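Local structure of uncharacterized protein (Bacteroides ovatus CL02T12C04, 6PTM) at residues T620-K625 with F648-Y653; I615-T620 with V641-E646. The protein probably acts as an exo-carrageenase of glycoside hydrolase family 42, releasing sugar units from the chain ends of carrageenan, a sulfated algal galactan. All blocks are in the same frame, centred on the assembly; numbering follows the deposited sequence.

Contacts 1 and 2 follow the same two pieces of chain from the interior of a parallel sheet outward. In contact 2, strands 614-617 and 640-643 run side by side, mostly buried, and bond in regular parallel fashion before a charged pair closes the outer end. Contact 1 takes up the loops that leave those strands: partly buried, without regular structure, it relies on backbone bonds, aromatic rings laid against small or polar side chains, and a water bridge. Thr620 belongs to both. The join is tight, for Phe648 CE1 of contact 1 lies 3.7 Å from Val617 CG1 of contact 2, so the ring of the loop closes over the apolar end of the strands.

Contact 1. Residues T620-K625 with F648-Y653; sequences TPYAFK and FKTDEY
Pro621 O takes two backbone N-H groups, from Lys649 and, at 3.0 Å, from Thr650. Beside it Phe648 N gives a nearly straight bond to Thr620 O at 2.7 Å. Ala623 N returns a bond to Thr650 O, and Asp651 CA approaches Ala623 O in a CA-H...O contact of 3.0 Å.

Apolar packing comes next. With chi1 at -73°, CG of Phe648 stands beside its own backbone N, and the ring reaches back to bring CD1 within 3.6 Å of Ala623 CB; CE1 of the same ring meets the methyl of Thr620.

Polar groups finish the outer end. Thr650 OG1 bonds Asp651 O in the carbonyl plane, on a lone pair, and the Tyr622 ring edge meets the same oxygen, CD1 of Tyr622 lying 3.3 Å from Asp651 O. The Glu652 carboxylate crosses the Phe624 side chain, its plane 66° from the ring, with CD 3.5 Å from CD1 of Phe624. A water bridges Glu652 OE1 and Lys625 N, while OE2 forms a salt bridge with Lys323. Glu652 thus links, through the water, the first residue of helix 625-636 to Lys323 of helix 310-324, and the fourfold backbone bonding gives two irregular loops a defined register.

Contact 2. Residues I615-T620 with V641-E646; sequences IVVYKT and VIIDNE
Val617 and Ile643 lie side by side on one face of the sheet and point the same way, Val617 CB 3.8 Å from Ile643 CG1. Both carry a branch anti to the backbone N, which brings Val617 CG1 against Ile643 CD1. On this face Val617 also slants across Val641, CG2 to CG1, and helix 625-636 packs on Val641 and Ile615. Val616 and Ile642 occupy the other face and meet more loosely, each also touching helix 674-687. Between the faces, the backbone ladder runs from Ile642 N to Ile615 O, from Val617 N to Ile642 O at 2.8 Å, and from Asp644 N to Val617 O.

Past the strands, side chains take over from this ladder. Asp644 has CG between its backbone N and carbonyl carbon (chi1 66°), a turn that carries OD2 to Lys619 N at 2.8 Å, on the syn side but 27° out of the carboxylate plane. Its OD1 accepts from Glu646 N in an Asx turn and from Ser647 OG, so both oxygens are engaged. Lys619 lays CG over the centre of the Tyr618 ring, 3.7 Å above it, then bends at chi3 and chi4 to run alongside Glu646. There Lys619 NZ meets the syn lone pair of Glu646 OE2 in a salt bridge of 2.9 Å.

Strand 614-617, helix 625-636 and strand 640-643 form a beta-alpha-beta crossover, and the contact joins its two neighbouring parallel strands within a five-stranded parallel sheet with strand order 2-1-3-4-5 and helices on both faces, the flavodoxin-like alpha/beta arrangement.

Contact 1. Residues T620-K625 with F648-Y653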
loop_
_atom_site.group_PDB
_atom_site.type_symbol
_atom_site.label_atom_id
_atom_site.label_comp_id
_atom_site.label_asym_id
_atom_site.label_seq_id
_atom_site.Cartn_x
_atom_site.Cartn_y
_atom_site.Cartn_z
ATOM N N THR A 620 -6.370 7.648 -23.460
ATOM C CA THR A 620 -6.537 8.866 -22.636
ATOM C C THR A 620 -7.124 9.963 -23.524
ATOM O O THR A 620 -6.462 10.970 -23.790
ATOM C CB THR A 620 -5.197 9.178 -21.951
ATOM O OG1 THR A 620 -4.753 7.998 -21.256
ATOM C CG2 THR A 620 -5.297 10.333 -20.982
ATOM N N PRO A 621 -8.387 9.818 -23.992
ATOM C CA PRO A 621 -8.966 10.746 -24.965
ATOM C C PRO A 621 -9.242 12.117 -24.337
ATOM O O PRO A 621 -9.132 13.077 -25.055
ATOM C CB PRO A 621 -10.281 10.080 -25.390
ATOM C CG PRO A 621 -10.684 9.258 -24.192
ATOM C CD PRO A 621 -9.371 8.807 -23.577
ATOM N N TYR A 622 -9.584 12.159 -23.045
ATOM C CA TYR A 622 -9.734 13.408 -22.253
ATOM C C TYR A 622 -8.403 13.826 -21.618
ATOM O O TYR A 622 -7.724 13.010 -20.945
ATOM C CB TYR A 622 -10.732 13.235 -21.112
ATOM C CG TYR A 622 -12.129 12.830 -21.488
ATOM C CD1 TYR A 622 -13.124 13.780 -21.564
ATOM C CD2 TYR A 622 -12.501 11.488 -21.586
ATOM C CE1 TYR A 622 -14.437 13.430 -21.813
ATOM C CE2 TYR A 622 -13.809 11.111 -21.841
ATOM C CZ TYR A 622 -14.775 12.094 -21.990
ATOM O OH TYR A 622 -16.087 11.787 -22.178
ATOM N N ALA A 623 -7.991 15.078 -21.833
ATOM C CA ALA A 623 -6.814 15.643 -21.151
ATOM C C ALA A 623 -7.092 17.101 -20.838
ATOM O O ALA A 623 -7.797 17.757 -21.617
ATOM C CB ALA A 623 -5.573 15.490 -21.982
ATOM N N PHE A 624 -6.538 17.588 -19.733
ATOM C CA PHE A 624 -6.460 19.045 -19.453
ATOM C C PHE A 624 -5.603 19.647 -20.567
ATOM O O PHE A 624 -4.583 19.011 -20.976
ATOM C CB PHE A 624 -5.896 19.310 -18.053
ATOM C CG PHE A 624 -6.752 18.786 -16.922
ATOM C CD1 PHE A 624 -7.938 19.409 -16.598
ATOM C CD2 PHE A 624 -6.395 17.647 -16.215
ATOM C CE1 PHE A 624 -8.749 18.910 -15.586
ATOM C CE2 PHE A 624 -7.194 17.162 -15.185
ATOM C CZ PHE A 624 -8.372 17.795 -14.869
ATOM N N LYS A 625 -5.939 20.854 -21.018
ATOM C CA LYS A 625 -4.990 21.592 -21.896
ATOM C C LYS A 625 -3.603 21.602 -21.220
ATOM O O LYS A 625 -2.591 21.395 -21.903
ATOM C CB LYS A 625 -5.518 22.988 -22.260
ATOM C CG LYS A 625 -4.788 23.662 -23.433
ATOM C CD LYS A 625 -5.383 24.996 -23.925
ATOM N N PHE A 648 -5.809 12.214 -26.124
ATOM C CA PHE A 648 -5.613 13.681 -26.212
ATOM C C PHE A 648 -6.467 14.280 -27.335
ATOM O O PHE A 648 -5.965 15.139 -28.010
ATOM C CB PHE A 648 -4.126 13.973 -26.440
ATOM C CG PHE A 648 -3.234 13.749 -25.242
ATOM C CD1 PHE A 648 -3.713 13.200 -24.056
ATOM C CD2 PHE A 648 -1.896 14.106 -25.301
ATOM C CE1 PHE A 648 -2.873 13.040 -22.962
ATOM C CE2 PHE A 648 -1.066 13.948 -24.202
ATOM C CZ PHE A 648 -1.557 13.438 -23.025
ATOM N N LYS A 649 -7.737 13.897 -27.450
ATOM C CA LYS A 649 -8.700 14.405 -28.475
ATOM C C LYS A 649 -9.547 15.543 -27.915
ATOM O O LYS A 649 -9.867 16.439 -28.682
ATOM C CB LYS A 649 -9.697 13.325 -28.892
ATOM C CG LYS A 649 -9.071 12.098 -29.522
ATOM C CD LYS A 649 -8.124 12.449 -30.637
ATOM C CE LYS A 649 -7.961 11.306 -31.612
ATOM N NZ LYS A 649 -6.737 11.481 -32.424
ATOM N N THR A 650 -9.937 15.486 -26.636
ATOM C CA THR A 650 -10.741 16.567 -26.009
ATOM C C THR A 650 -10.162 17.041 -24.673
ATOM O O THR A 650 -9.243 16.386 -24.097
ATOM C CB THR A 650 -12.184 16.125 -25.761
ATOM O OG1 THR A 650 -12.197 15.217 -24.657
ATOM C CG2 THR A 650 -12.821 15.471 -26.969
ATOM N N ASP A 651 -10.746 18.127 -24.166
ATOM C CA ASP A 651 -10.483 18.595 -22.787
ATOM C C ASP A 651 -11.374 17.797 -21.836
ATOM O O ASP A 651 -12.070 16.851 -22.301
ATOM C CB ASP A 651 -10.677 20.107 -22.667
ATOM C CG ASP A 651 -12.074 20.597 -22.958
ATOM O OD1 ASP A 651 -13.015 19.818 -22.899
ATOM O OD2 ASP A 651 -12.199 21.769 -23.237
ATOM N N GLU A 652 -11.393 18.212 -20.577
ATOM C CA GLU A 652 -12.093 17.513 -19.475
ATOM C C GLU A 652 -13.599 17.685 -19.630
ATOM O O GLU A 652 -14.351 17.004 -18.880
ATOM C CB GLU A 652 -11.579 17.984 -18.112
ATOM C CG GLU A 652 -11.884 19.443 -17.802
ATOM C CD GLU A 652 -10.848 20.488 -18.187
ATOM O OE1 GLU A 652 -10.195 20.351 -19.261
ATOM O OE2 GLU A 652 -10.761 21.495 -17.449
ATOM N N TYR A 653 -14.038 18.546 -20.554
ATOM C CA TYR A 653 -15.476 18.774 -20.817
ATOM C C TYR A 653 -15.877 18.150 -22.152
ATOM O O TYR A 653 -17.007 18.386 -22.529
ATOM C CB TYR A 653 -15.810 20.267 -20.712
ATOM C CG TYR A 653 -15.484 20.845 -19.364
ATOM C CD1 TYR A 653 -16.132 20.382 -18.229
ATOM C CD2 TYR A 653 -14.503 21.809 -19.216
ATOM C CE1 TYR A 653 -15.850 20.914 -16.985
ATOM C CE2 TYR A 653 -14.204 22.342 -17.978
ATOM C CZ TYR A 653 -14.867 21.875 -16.859
ATOM O OH TYR A 653 -14.553 22.393 -15.633
HETATM O O HOH W 1 -8.345 22.145 -20.044
#

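Contact 2. Residues I615-T620 with V641-E646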
loop_
_atom_site.group_PDB
_atom_site.type_symbol
_atom_site.label_atom_id
_atom_site.label_comp_id
_atom_site.label_asym_id
_atom_site.label_seq_id
_atom_site.Cartn_x
_atom_site.Cartn_y
_atom_site.Cartn_z
ATOM N N ILE A 615 7.445 8.502 -22.300
ATOM C CA ILE A 615 6.056 8.507 -21.778
ATOM C C ILE A 615 5.178 7.753 -22.784
ATOM O O ILE A 615 5.238 8.029 -24.013
ATOM C CB ILE A 615 5.614 9.959 -21.516
ATOM C CG1 ILE A 615 6.462 10.595 -20.404
ATOM C CG2 ILE A 615 4.113 10.051 -21.251
ATOM C CD1 ILE A 615 6.229 12.105 -20.228
ATOM N N VAL A 616 4.324 6.870 -22.281
ATOM C CA VAL A 616 3.328 6.185 -23.135
ATOM C C VAL A 616 1.974 6.799 -22.804
ATOM O O VAL A 616 1.713 7.040 -21.629
ATOM C CB VAL A 616 3.385 4.652 -23.002
ATOM C CG1 VAL A 616 4.786 4.144 -23.264
ATOM C CG2 VAL A 616 2.885 4.145 -21.669
ATOM N N VAL A 617 1.188 7.115 -23.831
ATOM C CA VAL A 617 -0.164 7.708 -23.676
ATOM C C VAL A 617 -1.152 6.771 -24.362
ATOM O O VAL A 617 -1.109 6.632 -25.609
ATOM C CB VAL A 617 -0.261 9.149 -24.206
ATOM C CG1 VAL A 617 -1.657 9.702 -23.929
ATOM C CG2 VAL A 617 0.810 10.051 -23.620
ATOM N N TYR A 618 -1.967 6.107 -23.552
ATOM C CA TYR A 618 -2.845 4.991 -23.969
ATOM C C TYR A 618 -4.258 5.282 -23.509
ATOM O O TYR A 618 -4.434 5.520 -22.285
ATOM C CB TYR A 618 -2.371 3.662 -23.378
ATOM C CG TYR A 618 -3.196 2.457 -23.725
ATOM C CD1 TYR A 618 -3.222 1.933 -25.007
ATOM C CD2 TYR A 618 -3.938 1.819 -22.750
ATOM C CE1 TYR A 618 -3.975 0.804 -25.305
ATOM C CE2 TYR A 618 -4.694 0.695 -23.026
ATOM C CZ TYR A 618 -4.674 0.164 -24.299
ATOM O OH TYR A 618 -5.413 -0.946 -24.526
ATOM N N LYS A 619 -5.200 5.243 -24.467
ATOM C CA LYS A 619 -6.660 5.364 -24.236
ATOM C C LYS A 619 -6.947 6.476 -23.214
ATOM O O LYS A 619 -7.737 6.270 -22.266
ATOM C CB LYS A 619 -7.201 3.998 -23.816
ATOM C CG LYS A 619 -7.252 2.950 -24.928
ATOM C CD LYS A 619 -8.332 1.897 -24.656
ATOM C CE LYS A 619 -9.067 1.450 -25.898
ATOM N NZ LYS A 619 -8.132 0.694 -26.740
ATOM N N THR A 620 -6.370 7.648 -23.460
ATOM C CA THR A 620 -6.537 8.866 -22.636
ATOM C C THR A 620 -7.124 9.963 -23.524
ATOM O O THR A 620 -6.462 10.970 -23.790
ATOM C CB THR A 620 -5.197 9.178 -21.951
ATOM O OG1 THR A 620 -4.753 7.998 -21.256
ATOM C CG2 THR A 620 -5.297 10.333 -20.982
ATOM N N VAL A 641 7.656 10.514 -26.758
ATOM C CA VAL A 641 6.242 10.245 -26.414
ATOM C C VAL A 641 5.684 9.253 -27.423
ATOM O O VAL A 641 5.821 9.486 -28.647
ATOM C CB VAL A 641 5.408 11.527 -26.373
ATOM C CG1 VAL A 641 3.959 11.199 -26.129
ATOM C CG2 VAL A 641 5.930 12.524 -25.349
ATOM N N ILE A 642 5.078 8.186 -26.899
ATOM C CA ILE A 642 4.438 7.103 -27.686
ATOM C C ILE A 642 2.957 7.178 -27.382
ATOM O O ILE A 642 2.586 7.001 -26.217
ATOM C CB ILE A 642 5.040 5.719 -27.380
ATOM C CG1 ILE A 642 6.544 5.678 -27.658
ATOM C CG2 ILE A 642 4.303 4.642 -28.163
ATOM C CD1 ILE A 642 7.261 4.601 -26.907
ATOM N N ILE A 643 2.157 7.470 -28.396
ATOM C CA ILE A 643 0.721 7.807 -28.212
ATOM C C ILE A 643 -0.089 6.994 -29.207
ATOM O O ILE A 643 0.436 6.743 -30.334
ATOM C CB ILE A 643 0.459 9.322 -28.325
ATOM C CG1 ILE A 643 -0.970 9.690 -27.921
ATOM C CG2 ILE A 643 0.795 9.871 -29.703
ATOM C CD1 ILE A 643 -1.120 11.139 -27.545
ATOM N N ASP A 644 -1.278 6.568 -28.775
ATOM C CA ASP A 644 -2.205 5.793 -29.632
ATOM C C ASP A 644 -3.036 6.788 -30.448
ATOM O O ASP A 644 -2.737 7.980 -30.393
ATOM C CB ASP A 644 -3.006 4.756 -28.850
ATOM C CG ASP A 644 -3.988 5.303 -27.837
ATOM O OD1 ASP A 644 -4.185 6.508 -27.831
ATOM O OD2 ASP A 644 -4.536 4.502 -27.044
ATOM N N ASN A 645 -4.001 6.303 -31.218
ATOM C CA ASN A 645 -4.828 7.155 -32.117
ATOM C C ASN A 645 -5.979 7.777 -31.318
ATOM O O ASN A 645 -6.525 8.766 -31.771
ATOM C CB ASN A 645 -5.319 6.363 -33.332
ATOM C CG ASN A 645 -4.184 6.026 -34.274
ATOM O OD1 ASN A 645 -3.938 4.855 -34.549
ATOM N ND2 ASN A 645 -3.451 7.033 -34.706
ATOM N N GLU A 646 -6.281 7.261 -30.134
ATOM C CA GLU A 646 -7.499 7.638 -29.387
ATOM C C GLU A 646 -7.197 8.735 -28.353
ATOM O O GLU A 646 -8.153 9.339 -27.888
ATOM C CB GLU A 646 -8.087 6.432 -28.653
ATOM C CG GLU A 646 -8.193 5.158 -29.476
ATOM C CD GLU A 646 -8.771 4.027 -28.641
ATOM O OE1 GLU A 646 -9.764 4.276 -27.958
ATOM O OE2 GLU A 646 -8.199 2.928 -28.619
#